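Side-chain contacts in antitoxin RnlB (Escherichia coli, PDB 6Y2P), which acts as the labile antitoxin of a type II toxin-antitoxin system, inhibiting the endonuclease activity of its cognate toxin RnlA: residues 48-53 against 71-76; 96-99 against 104-107; 61-66 against 89-94. One frame throughout, in Å; residues are numbered along the deposited sequence.

Contact 1: residues 48-53 against 71-76; sequences ILFDLL and GRIMLD
Ile48, Phe50 and Ile73 form a small, buried, purely apolar contact between strands 46-51 and 72-81, which are not neighbours in the sheet because strand 63-69 runs between them. Ile73 comes from the part of 72-81 that precedes the corner at residues 75 and 76, and its side chain meets the other two beside Leu66 of the intervening strand. The methyl ends of the two isoleucines do most of the touching, CD1 of Ile48 lying 3.8 Å from CD1 of Ile73. Both residues place CG1 beside the backbone N and opposite the carbonyl carbon (chi1 -54° in Ile48, -59° in Ile73), and both continue in an extended chi2, so each sends a single long branch across the gap; the branches are nearly perpendicular. That reach matters, because the CA atoms of Ile48 and Ile73 are still 8.4 Å apart. Phe50 joins from two residues further along the strand. Its ring receives the same methyl at the edge, near the ring plane, with CZ of Phe50 4.3 Å from CD1 of Ile73. This is a plain illustration of strand alternation in a mixed sheet with helices packed on it: Ile48 and Phe50 face the side carrying helix 29-39, from which Leu36 touches Ile48 and Val29 touches Ile73. Where strand 46-51 ends, Asp51 forms an Asx turn, its OD1 accepting from the backbone N of Leu53 at 2.9 Å. The N-H comes from above the carboxylate plane, and Arg62 NE engages the same oxygen in a salt bridge, so two donors hold the carboxylate at the start of helix 53-56.

Contact 2: residues 96-99 against 104-107; sequences FTLR and YLEA
The Tyr104 ring, the one flat group that meets the opposite helix here, is approached by Thr97 at its edge: the methyl CG2 of Thr97 lies near the ring plane, 4.3 Å from CE2 of Tyr104. The ring of His101, in the short link just before the second helix, stacks with that of Tyr104, and Met18 of strand 13-19 touches Tyr104, Thr97 and Leu98 alike. At the far end of the ring the hydroxyl is tied to the sheet, Tyr104 OH being hydrogen-bonded to Glu3 OE1 of strand 2-7. Thr97 divides its two branches between the helix and the contact. Its OG1 turns back to the backbone O of Lys93, one helical turn earlier, and this leaves CG2 anti to the backbone N (chi1 -66° for OG1), directed at the tyrosine. The elements joined are two consecutive helices, 88-99 and 102-106, connected by a two-residue link. So short a link keeps the helices close, with the CA atoms of Leu98 and Tyr104 6.8 Å apart. Leu98 and Leu105 supply the aliphatic part of the contact. CD2 of Leu98 lies 3.8 Å from CD2 of Leu105 and 4.0 Å from its CG, the one side chain set roughly square across the other, and more distantly the same Leu98 methyl reaches CB of Tyr104. Although the first bond of the Leu98 side chain does not aim at the second helix, its extended chi2 (170°) carries the end closer. Leu53 and Cys54 of helix 53-56 also pack against Leu98, and Leu110 adds to the apolar surroundings of Leu105. Past the helix end, Ala107 packs on an apolar side chain of another protein chain in the assembly.

Contact 3: residues 61-66 against 89-94; sequences NRFVTL and HILSKL
Apolar packing of Phe63 against Leu91 and Leu94 carries this contact between strand 63-69 and helix 88-99. The ring tip receives a methyl from each leucine. CD2 of Leu91 comes in obliquely, 3.5 Å from CZ and 3.7 Å from CE1 of Phe63, whereas CD1 of Leu94 lies in the ring plane at the edge, 3.9 Å from CE1 of Phe63. The side chains of Phe63 and Leu94 run antiparallel alongside one another. Three residues apart, the two leucines stand on nearly the same side of the helix, which lets one aromatic tip engage both; for Leu91 it is the outer half of the side chain that brings CD2 in. The CA atoms of Phe63 and Leu91 remain 10.3 Å apart, a gap that the long side chains span. Arg62, the residue just before the strand, lays CG over one face of the ring near its rim, and its guanidinium turns one of its own faces to CZ of Phe63. The charge of that group is engaged away from the ring, NE of Arg62 being salt-bridged to OD1 of Asp51. Polar bonding lies outside the ring contact. In the loop before the strand, Asn61 ND2 hydrogen-bonds to the backbone of a chain of another protein in the assembly. Helix 88-99 lies over the face of the mixed sheet that Phe63 shares with Asp51; Leu94 extends the packing to Asp51 and to Met18 of strand 13-19, Ile90 reaches Val16, and Phe63 pairs through its backbone with Ile81 of strand 72-81.

In the fold
Contacts 1 and 3 lie in the buried interior, about 11 Å apart between centres and bound to the same sheet, yet they occupy its two faces: one side carries helix 29-39, the other helix 88-99. Their strands 46-51 and 63-69 are neighbours, joined by backbone bonds between Phe50 and Val64. Contact 2 is only partly buried and uses the later part of helix 88-99, after the residues of contact 3. Leu53 and Leu98 link it directly to the end of segment 48-53. All three are apolar across their segments, but the polar anchoring differs: carboxylate bonds at a strand end in contact 1, a tyrosine hydroxyl in contact 2, and in contact 3 Asn61 bonding to another protein chain's backbone.

Contact 1: residues 48-53 against 71-76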
ATOM      1  N   ILE C  48      23.571  11.741 -27.473  1.00 97.01           N
ATOM      2  CA  ILE C  48      23.179  12.852 -26.632  1.00 84.58           C
ATOM      3  C   ILE C  48      22.918  12.284 -25.256  1.00 83.98           C
ATOM      4  O   ILE C  48      22.177  11.302 -25.117  1.00 90.72           O
ATOM      5  CB  ILE C  48      21.922  13.548 -27.185  1.00 92.31           C
ATOM      6  CG1 ILE C  48      22.144  13.958 -28.635  1.00109.20           C
ATOM      7  CG2 ILE C  48      21.542  14.767 -26.358  1.00 79.56           C
ATOM      8  CD1 ILE C  48      21.185  15.023 -29.088  1.00112.76           C
ATOM      9  N   LEU C  49      23.556  12.859 -24.252  1.00 87.76           N
ATOM     10  CA  LEU C  49      23.254  12.553 -22.862  1.00 85.79           C
ATOM     11  C   LEU C  49      22.259  13.569 -22.302  1.00 87.74           C
ATOM     12  O   LEU C  49      22.455  14.779 -22.446  1.00 98.10           O
ATOM     13  CB  LEU C  49      24.540  12.554 -22.042  1.00 82.04           C
ATOM     14  CG  LEU C  49      24.326  12.472 -20.534  1.00 78.36           C
ATOM     15  CD1 LEU C  49      23.612  11.184 -20.239  1.00 79.18           C
ATOM     16  CD2 LEU C  49      25.688  12.563 -19.811  1.00 78.76           C
ATOM     17  N   PHE C  50      21.207  13.075 -21.655  1.00 83.20           N
ATOM     18  CA  PHE C  50      20.190  13.867 -20.970  1.00 74.91           C
ATOM     19  C   PHE C  50      20.324  13.635 -19.466  1.00 75.25           C
ATOM     20  O   PHE C  50      20.313  12.475 -19.009  1.00 77.74           O
ATOM     21  CB  PHE C  50      18.768  13.448 -21.383  1.00 72.04           C
ATOM     22  CG  PHE C  50      18.299  14.020 -22.677  1.00 73.52           C
ATOM     23  CD1 PHE C  50      18.560  13.365 -23.870  1.00 77.70           C
ATOM     24  CD2 PHE C  50      17.554  15.185 -22.703  1.00 74.96           C
ATOM     25  CE1 PHE C  50      18.112  13.877 -25.069  1.00 82.76           C
ATOM     26  CE2 PHE C  50      17.102  15.724 -23.899  1.00 77.56           C
ATOM     27  CZ  PHE C  50      17.386  15.074 -25.087  1.00 86.99           C
ATOM     28  N   ASP C  51      20.417  14.723 -18.703  1.00 64.74           N
ATOM     29  CA  ASP C  51      20.297  14.685 -17.244  1.00 67.66           C
ATOM     30  C   ASP C  51      18.883  15.116 -16.835  1.00 74.51           C
ATOM     31  O   ASP C  51      18.508  16.278 -17.005  1.00 87.96           O
ATOM     32  CB  ASP C  51      21.344  15.592 -16.597  1.00 72.95           C
ATOM     33  CG  ASP C  51      21.179  15.698 -15.092  1.00 75.01           C
ATOM     34  OD1 ASP C  51      20.295  15.012 -14.519  1.00 71.10           O
ATOM     35  OD2 ASP C  51      21.956  16.436 -14.471  1.00 76.27           O
ATOM     36  N   LEU C  52      18.092  14.202 -16.279  1.00 67.76           N
ATOM     37  CA  LEU C  52      16.705  14.541 -15.994  1.00 62.11           C
ATOM     38  C   LEU C  52      16.433  14.808 -14.514  1.00 67.39           C
ATOM     39  O   LEU C  52      15.256  14.761 -14.088  1.00 57.26           O
ATOM     40  CB  LEU C  52      15.792  13.436 -16.515  1.00 55.82           C
ATOM     41  CG  LEU C  52      16.056  12.928 -17.943  1.00 61.71           C
ATOM     42  CD1 LEU C  52      15.186  11.699 -18.280  1.00 58.94           C
ATOM     43  CD2 LEU C  52      15.774  14.020 -18.962  1.00 67.21           C
ATOM     44  N   LEU C  53      17.475  15.178 -13.750  1.00 63.10           N
ATOM     45  CA  LEU C  53      17.369  15.261 -12.289  1.00 63.12           C
ATOM     46  C   LEU C  53      16.161  16.086 -11.841  1.00 69.15           C
ATOM     47  O   LEU C  53      15.389  15.651 -10.976  1.00 72.77           O
ATOM     48  CB  LEU C  53      18.642  15.854 -11.696  1.00 64.71           C
ATOM     49  CG  LEU C  53      18.494  16.168 -10.200  1.00 60.60           C
ATOM     50  CD1 LEU C  53      18.431  14.858  -9.472  1.00 59.80           C
ATOM     51  CD2 LEU C  53      19.575  17.081  -9.611  1.00 63.76           C
ATOM     52  N   GLY C  71      20.591  15.072 -37.550  1.00133.14           N
ATOM     53  CA  GLY C  71      19.951  16.154 -36.837  1.00126.30           C
ATOM     54  C   GLY C  71      18.618  15.808 -36.225  1.00125.23           C
ATOM     55  O   GLY C  71      17.934  16.705 -35.719  1.00128.14           O
ATOM     56  N   ARG C  72      18.242  14.536 -36.189  1.00118.94           N
ATOM     57  CA  ARG C  72      16.976  14.138 -35.600  1.00112.12           C
ATOM     58  C   ARG C  72      17.259  13.182 -34.439  1.00115.71           C
ATOM     59  O   ARG C  72      18.049  12.246 -34.585  1.00123.41           O
ATOM     60  CB  ARG C  72      16.074  13.518 -36.672  1.00110.22           C
ATOM     61  N   ILE C  73      16.668  13.455 -33.277  1.00108.46           N
ATOM     62  CA  ILE C  73      16.819  12.601 -32.096  1.00106.82           C
ATOM     63  C   ILE C  73      15.906  11.384 -32.230  1.00101.14           C
ATOM     64  O   ILE C  73      14.684  11.521 -32.343  1.00 90.70           O
ATOM     65  CB  ILE C  73      16.537  13.386 -30.798  1.00101.76           C
ATOM     66  CG1 ILE C  73      17.494  14.575 -30.694  1.00110.43           C
ATOM     67  CG2 ILE C  73      16.683  12.517 -29.555  1.00 95.01           C
ATOM     68  CD1 ILE C  73      17.454  15.286 -29.366  1.00108.35           C
ATOM     69  N   MET C  74      16.511  10.187 -32.225  1.00103.76           N
ATOM     70  CA  MET C  74      15.795   8.929 -32.423  1.00 93.87           C
ATOM     71  C   MET C  74      15.322   8.395 -31.081  1.00 87.06           C
ATOM     72  O   MET C  74      16.125   7.912 -30.279  1.00 92.71           O
ATOM     73  CB  MET C  74      16.690   7.922 -33.139  1.00 93.29           C
ATOM     74  CG  MET C  74      17.338   8.490 -34.372  1.00100.59           C
ATOM     75  SD  MET C  74      16.318   8.344 -35.865  1.00115.85           S
ATOM     76  CE  MET C  74      15.422   9.899 -35.897  1.00113.49           C
ATOM     77  N   LEU C  75      14.009   8.438 -30.863  1.00 80.17           N
ATOM     78  CA  LEU C  75      13.443   8.187 -29.552  1.00 81.97           C
ATOM     79  C   LEU C  75      13.400   6.716 -29.170  1.00 84.20           C
ATOM     80  O   LEU C  75      13.193   6.396 -27.993  1.00 86.98           O
ATOM     81  CB  LEU C  75      12.031   8.770 -29.483  1.00 87.53           C
ATOM     82  CG  LEU C  75      11.830  10.216 -29.915  1.00 83.63           C
ATOM     83  CD1 LEU C  75      10.358  10.478 -29.951  1.00 83.84           C
ATOM     84  CD2 LEU C  75      12.471  11.092 -28.894  1.00 79.71           C
ATOM     85  N   ASP C  76      13.525   5.800 -30.114  1.00 88.17           N
ATOM     86  CA  ASP C  76      13.474   4.400 -29.731  1.00 93.45           C
ATOM     87  C   ASP C  76      14.847   3.824 -29.442  1.00 96.18           C
ATOM     88  O   ASP C  76      14.979   2.603 -29.313  1.00107.43           O
ATOM     89  CB  ASP C  76      12.759   3.588 -30.811  1.00104.90           C
ATOM     90  CG  ASP C  76      13.555   3.491 -32.085  1.00120.70           C
ATOM     91  OD1 ASP C  76      14.280   4.466 -32.411  1.00123.71           O
ATOM     92  OD2 ASP C  76      13.444   2.444 -32.758  1.00129.20           O
TER

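Contact 2: residues 96-99 against 104-107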
ATOM      1  N   PHE C  96      27.676  22.185 -11.067  1.00 97.97           N
ATOM      2  CA  PHE C  96      27.907  23.628 -11.086  1.00103.75           C
ATOM      3  C   PHE C  96      26.711  24.371 -11.664  1.00102.99           C
ATOM      4  O   PHE C  96      26.277  25.392 -11.107  1.00104.38           O
ATOM      5  CB  PHE C  96      29.163  23.939 -11.891  1.00102.66           C
ATOM      6  CG  PHE C  96      29.600  25.371 -11.835  1.00106.79           C
ATOM      7  CD1 PHE C  96      29.908  25.970 -10.629  1.00112.91           C
ATOM      8  CD2 PHE C  96      29.769  26.100 -12.998  1.00108.94           C
ATOM      9  CE1 PHE C  96      30.349  27.282 -10.578  1.00117.33           C
ATOM     10  CE2 PHE C  96      30.208  27.408 -12.962  1.00112.29           C
ATOM     11  CZ  PHE C  96      30.498  28.005 -11.752  1.00117.62           C
ATOM     12  N   THR C  97      26.148  23.855 -12.768  1.00 93.41           N
ATOM     13  CA  THR C  97      25.024  24.536 -13.404  1.00 90.49           C
ATOM     14  C   THR C  97      23.842  24.631 -12.450  1.00 85.18           C
ATOM     15  O   THR C  97      23.207  25.688 -12.338  1.00 86.46           O
ATOM     16  CB  THR C  97      24.652  23.822 -14.714  1.00 83.48           C
ATOM     17  OG1 THR C  97      25.726  23.947 -15.661  1.00 81.69           O
ATOM     18  CG2 THR C  97      23.380  24.407 -15.323  1.00 76.73           C
ATOM     19  N   LEU C  98      23.590  23.564 -11.688  1.00 87.97           N
ATOM     20  CA  LEU C  98      22.530  23.602 -10.688  1.00 79.68           C
ATOM     21  C   LEU C  98      22.858  24.614  -9.607  1.00 90.48           C
ATOM     22  O   LEU C  98      22.006  25.422  -9.220  1.00 93.58           O
ATOM     23  CB  LEU C  98      22.360  22.226 -10.042  1.00 70.58           C
ATOM     24  CG  LEU C  98      21.610  21.138 -10.784  1.00 65.70           C
ATOM     25  CD1 LEU C  98      21.792  19.834 -10.080  1.00 67.92           C
ATOM     26  CD2 LEU C  98      20.166  21.518 -10.814  1.00 66.36           C
ATOM     27  N   ARG C  99      24.119  24.672  -9.190  1.00 94.99           N
ATOM     28  CA  ARG C  99      24.415  25.556  -8.079  1.00 96.52           C
ATOM     29  C   ARG C  99      24.320  27.016  -8.482  1.00 98.10           C
ATOM     30  O   ARG C  99      24.036  27.856  -7.625  1.00105.78           O
ATOM     31  CB  ARG C  99      25.801  25.236  -7.518  1.00102.58           C
ATOM     32  CG  ARG C  99      25.726  24.364  -6.266  1.00109.27           C
ATOM     33  CD  ARG C  99      26.998  24.392  -5.450  1.00119.97           C
ATOM     34  NE  ARG C  99      27.874  23.275  -5.793  1.00125.92           N
ATOM     35  CZ  ARG C  99      28.184  22.288  -4.959  1.00129.22           C
ATOM     36  NH1 ARG C  99      27.679  22.278  -3.730  1.00136.72           N
ATOM     37  NH2 ARG C  99      28.995  21.312  -5.352  1.00123.96           N
ATOM     38  N   TYR C 104      16.167  26.517 -10.693  1.00 82.70           N
ATOM     39  CA  TYR C 104      15.927  25.196 -11.276  1.00 82.23           C
ATOM     40  C   TYR C 104      15.481  24.217 -10.200  1.00 81.32           C
ATOM     41  O   TYR C 104      14.489  23.492 -10.361  1.00 74.21           O
ATOM     42  CB  TYR C 104      17.196  24.658 -11.952  1.00 88.63           C
ATOM     43  CG  TYR C 104      17.674  25.380 -13.196  1.00 88.64           C
ATOM     44  CD1 TYR C 104      16.948  26.427 -13.744  1.00 84.89           C
ATOM     45  CD2 TYR C 104      18.862  25.005 -13.827  1.00 85.35           C
ATOM     46  CE1 TYR C 104      17.381  27.083 -14.882  1.00 83.87           C
ATOM     47  CE2 TYR C 104      19.309  25.672 -14.971  1.00 86.83           C
ATOM     48  CZ  TYR C 104      18.556  26.708 -15.490  1.00 84.61           C
ATOM     49  OH  TYR C 104      18.968  27.365 -16.620  1.00 82.83           O
ATOM     50  N   LEU C 105      16.208  24.202  -9.076  1.00 78.62           N
ATOM     51  CA  LEU C 105      15.849  23.343  -7.959  1.00 71.62           C
ATOM     52  C   LEU C 105      14.532  23.774  -7.326  1.00 75.11           C
ATOM     53  O   LEU C 105      13.755  22.928  -6.879  1.00 73.89           O
ATOM     54  CB  LEU C 105      16.979  23.365  -6.928  1.00 63.17           C
ATOM     55  CG  LEU C 105      18.317  22.853  -7.477  1.00 66.49           C
ATOM     56  CD1 LEU C 105      19.459  23.328  -6.637  1.00 68.01           C
ATOM     57  CD2 LEU C 105      18.329  21.329  -7.544  1.00 61.98           C
ATOM     58  N   GLU C 106      14.239  25.076  -7.320  1.00 79.68           N
ATOM     59  CA  GLU C 106      12.965  25.513  -6.768  1.00 74.85           C
ATOM     60  C   GLU C 106      11.810  24.972  -7.583  1.00 69.10           C
ATOM     61  O   GLU C 106      10.761  24.664  -7.011  1.00 70.12           O
ATOM     62  CB  GLU C 106      12.894  27.050  -6.666  1.00 62.23           C
ATOM     63  N   ALA C 107      12.004  24.819  -8.904  1.00 64.66           N
ATOM     64  CA  ALA C 107      10.996  24.351  -9.865  1.00 65.79           C
ATOM     65  C   ALA C 107      11.021  22.842 -10.099  1.00 66.89           C
ATOM     66  O   ALA C 107      10.326  22.345 -11.000  1.00 55.94           O
ATOM     67  CB  ALA C 107      11.213  25.038 -11.207  1.00 56.95           C
TER

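Contact 3: residues 61-66 against 89-94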
ATOM      1  N   ASN C  61      16.994   6.146 -13.245  1.00 65.43           N
ATOM      2  CA  ASN C  61      16.862   6.599 -14.631  1.00 72.07           C
ATOM      3  C   ASN C  61      16.988   8.120 -14.726  1.00 71.69           C
ATOM      4  O   ASN C  61      16.265   8.785 -15.474  1.00 72.06           O
ATOM      5  CB  ASN C  61      15.548   6.124 -15.251  1.00 65.49           C
ATOM      6  CG  ASN C  61      14.339   6.752 -14.600  1.00 57.86           C
ATOM      7  OD1 ASN C  61      14.440   7.372 -13.525  1.00 66.25           O
ATOM      8  ND2 ASN C  61      13.170   6.581 -15.233  1.00 50.38           N
ATOM      9  N   ARG C  62      17.898   8.696 -13.944  1.00 69.51           N
ATOM     10  CA  ARG C  62      18.101  10.133 -14.035  1.00 59.05           C
ATOM     11  C   ARG C  62      18.862  10.501 -15.302  1.00 64.79           C
ATOM     12  O   ARG C  62      18.557  11.523 -15.925  1.00 73.02           O
ATOM     13  CB  ARG C  62      18.833  10.638 -12.791  1.00 53.19           C
ATOM     14  CG  ARG C  62      19.912  11.632 -13.084  1.00 55.94           C
ATOM     15  CD  ARG C  62      20.369  12.303 -11.850  1.00 57.59           C
ATOM     16  NE  ARG C  62      21.248  13.425 -12.180  1.00 73.77           N
ATOM     17  CZ  ARG C  62      22.101  13.977 -11.327  1.00 72.22           C
ATOM     18  NH1 ARG C  62      22.183  13.518 -10.090  1.00 78.65           N
ATOM     19  NH2 ARG C  62      22.849  14.993 -11.714  1.00 66.64           N
ATOM     20  N   PHE C  63      19.789   9.654 -15.731  1.00 66.41           N
ATOM     21  CA  PHE C  63      20.615   9.902 -16.905  1.00 73.21           C
ATOM     22  C   PHE C  63      20.229   8.958 -18.036  1.00 77.23           C
ATOM     23  O   PHE C  63      20.213   7.736 -17.854  1.00 77.59           O
ATOM     24  CB  PHE C  63      22.086   9.695 -16.584  1.00 68.83           C
ATOM     25  CG  PHE C  63      22.644  10.646 -15.575  1.00 76.53           C
ATOM     26  CD1 PHE C  63      23.173  11.875 -15.968  1.00 80.93           C
ATOM     27  CD2 PHE C  63      22.718  10.288 -14.231  1.00 75.28           C
ATOM     28  CE1 PHE C  63      23.748  12.734 -15.027  1.00 83.14           C
ATOM     29  CE2 PHE C  63      23.268  11.145 -13.293  1.00 76.95           C
ATOM     30  CZ  PHE C  63      23.776  12.366 -13.688  1.00 81.30           C
ATOM     31  N   VAL C  64      19.964   9.516 -19.211  1.00 75.66           N
ATOM     32  CA  VAL C  64      19.534   8.725 -20.359  1.00 69.08           C
ATOM     33  C   VAL C  64      20.251   9.203 -21.613  1.00 74.67           C
ATOM     34  O   VAL C  64      20.341  10.412 -21.851  1.00 80.60           O
ATOM     35  CB  VAL C  64      18.006   8.838 -20.538  1.00 66.78           C
ATOM     36  CG1 VAL C  64      17.568   8.235 -21.846  1.00 63.64           C
ATOM     37  CG2 VAL C  64      17.301   8.167 -19.389  1.00 59.83           C
ATOM     38  N   THR C  65      20.740   8.263 -22.426  1.00 74.52           N
ATOM     39  CA  THR C  65      21.279   8.558 -23.753  1.00 79.85           C
ATOM     40  C   THR C  65      20.258   8.304 -24.852  1.00 83.46           C
ATOM     41  O   THR C  65      19.391   7.443 -24.741  1.00 84.53           O
ATOM     42  CB  THR C  65      22.508   7.730 -24.105  1.00 93.67           C
ATOM     43  OG1 THR C  65      22.168   6.322 -24.068  1.00 99.89           O
ATOM     44  CG2 THR C  65      23.630   8.002 -23.166  1.00101.32           C
ATOM     45  N   LEU C  66      20.362   9.104 -25.904  1.00 88.11           N
ATOM     46  CA  LEU C  66      19.632   8.853 -27.141  1.00 86.95           C
ATOM     47  C   LEU C  66      20.530   9.181 -28.326  1.00 91.48           C
ATOM     48  O   LEU C  66      21.323  10.130 -28.282  1.00 87.00           O
ATOM     49  CB  LEU C  66      18.344   9.675 -27.235  1.00 80.73           C
ATOM     50  CG  LEU C  66      17.319   9.396 -26.143  1.00 79.02           C
ATOM     51  CD1 LEU C  66      17.444  10.443 -25.082  1.00 80.04           C
ATOM     52  CD2 LEU C  66      15.942   9.368 -26.723  1.00 80.87           C
ATOM     53  N   HIS C  89      33.614  14.700 -15.317  1.00102.42           N
ATOM     54  CA  HIS C  89      33.623  16.116 -15.659  1.00107.21           C
ATOM     55  C   HIS C  89      32.236  16.603 -16.075  1.00 97.99           C
ATOM     56  O   HIS C  89      31.824  17.704 -15.691  1.00 96.37           O
ATOM     57  CB  HIS C  89      34.668  16.400 -16.737  1.00119.97           C
ATOM     58  CG  HIS C  89      34.288  15.955 -18.112  1.00128.69           C
ATOM     59  ND1 HIS C  89      34.652  14.727 -18.622  1.00132.81           N
ATOM     60  CD2 HIS C  89      33.617  16.590 -19.103  1.00130.35           C
ATOM     61  CE1 HIS C  89      34.202  14.616 -19.860  1.00132.60           C
ATOM     62  NE2 HIS C  89      33.573  15.734 -20.177  1.00130.95           N
ATOM     63  N   ILE C  90      31.483  15.782 -16.812  1.00 94.83           N
ATOM     64  CA  ILE C  90      30.094  16.120 -17.126  1.00 88.46           C
ATOM     65  C   ILE C  90      29.283  16.240 -15.842  1.00 94.07           C
ATOM     66  O   ILE C  90      28.444  17.148 -15.683  1.00 93.43           O
ATOM     67  CB  ILE C  90      29.484  15.062 -18.058  1.00 80.88           C
ATOM     68  CG1 ILE C  90      30.453  14.676 -19.200  1.00 87.58           C
ATOM     69  CG2 ILE C  90      28.116  15.511 -18.529  1.00 77.78           C
ATOM     70  CD1 ILE C  90      30.369  15.547 -20.450  1.00 89.05           C
ATOM     71  N   LEU C  91      29.534  15.330 -14.894  1.00 92.57           N
ATOM     72  CA  LEU C  91      28.779  15.336 -13.648  1.00 88.00           C
ATOM     73  C   LEU C  91      28.996  16.617 -12.878  1.00 88.84           C
ATOM     74  O   LEU C  91      28.030  17.245 -12.416  1.00 82.41           O
ATOM     75  CB  LEU C  91      29.203  14.151 -12.792  1.00 84.06           C
ATOM     76  CG  LEU C  91      28.730  12.908 -13.489  1.00 86.55           C
ATOM     77  CD1 LEU C  91      28.992  11.764 -12.571  1.00 90.16           C
ATOM     78  CD2 LEU C  91      27.241  13.079 -13.784  1.00 80.53           C
ATOM     79  N   SER C  92      30.251  17.061 -12.797  1.00 95.75           N
ATOM     80  CA  SER C  92      30.519  18.257 -12.021  1.00 98.84           C
ATOM     81  C   SER C  92      30.136  19.516 -12.769  1.00 98.28           C
ATOM     82  O   SER C  92      29.729  20.489 -12.141  1.00101.79           O
ATOM     83  CB  SER C  92      32.009  18.329 -11.651  1.00 99.42           C
ATOM     84  OG  SER C  92      32.388  17.189 -10.925  1.00104.48           O
ATOM     85  N   LYS C  93      30.092  19.463 -14.093  1.00 86.61           N
ATOM     86  CA  LYS C  93      29.596  20.635 -14.801  1.00 91.41           C
ATOM     87  C   LYS C  93      28.082  20.772 -14.618  1.00 93.13           C
ATOM     88  O   LYS C  93      27.570  21.892 -14.463  1.00 89.48           O
ATOM     89  CB  LYS C  93      29.990  20.551 -16.281  1.00 88.23           C
ATOM     90  CG  LYS C  93      29.441  21.650 -17.178  1.00 90.39           C
ATOM     91  CD  LYS C  93      30.333  22.887 -17.254  1.00 94.86           C
ATOM     92  N   LEU C  94      27.362  19.635 -14.530  1.00 91.48           N
ATOM     93  CA  LEU C  94      25.944  19.664 -14.158  1.00 83.83           C
ATOM     94  C   LEU C  94      25.743  20.154 -12.723  1.00 90.87           C
ATOM     95  O   LEU C  94      24.825  20.941 -12.443  1.00 94.27           O
ATOM     96  CB  LEU C  94      25.324  18.280 -14.341  1.00 77.33           C
ATOM     97  CG  LEU C  94      25.291  17.794 -15.796  1.00 83.16           C
ATOM     98  CD1 LEU C  94      25.194  16.255 -15.932  1.00 81.58           C
ATOM     99  CD2 LEU C  94      24.152  18.477 -16.549  1.00 78.71           C
TER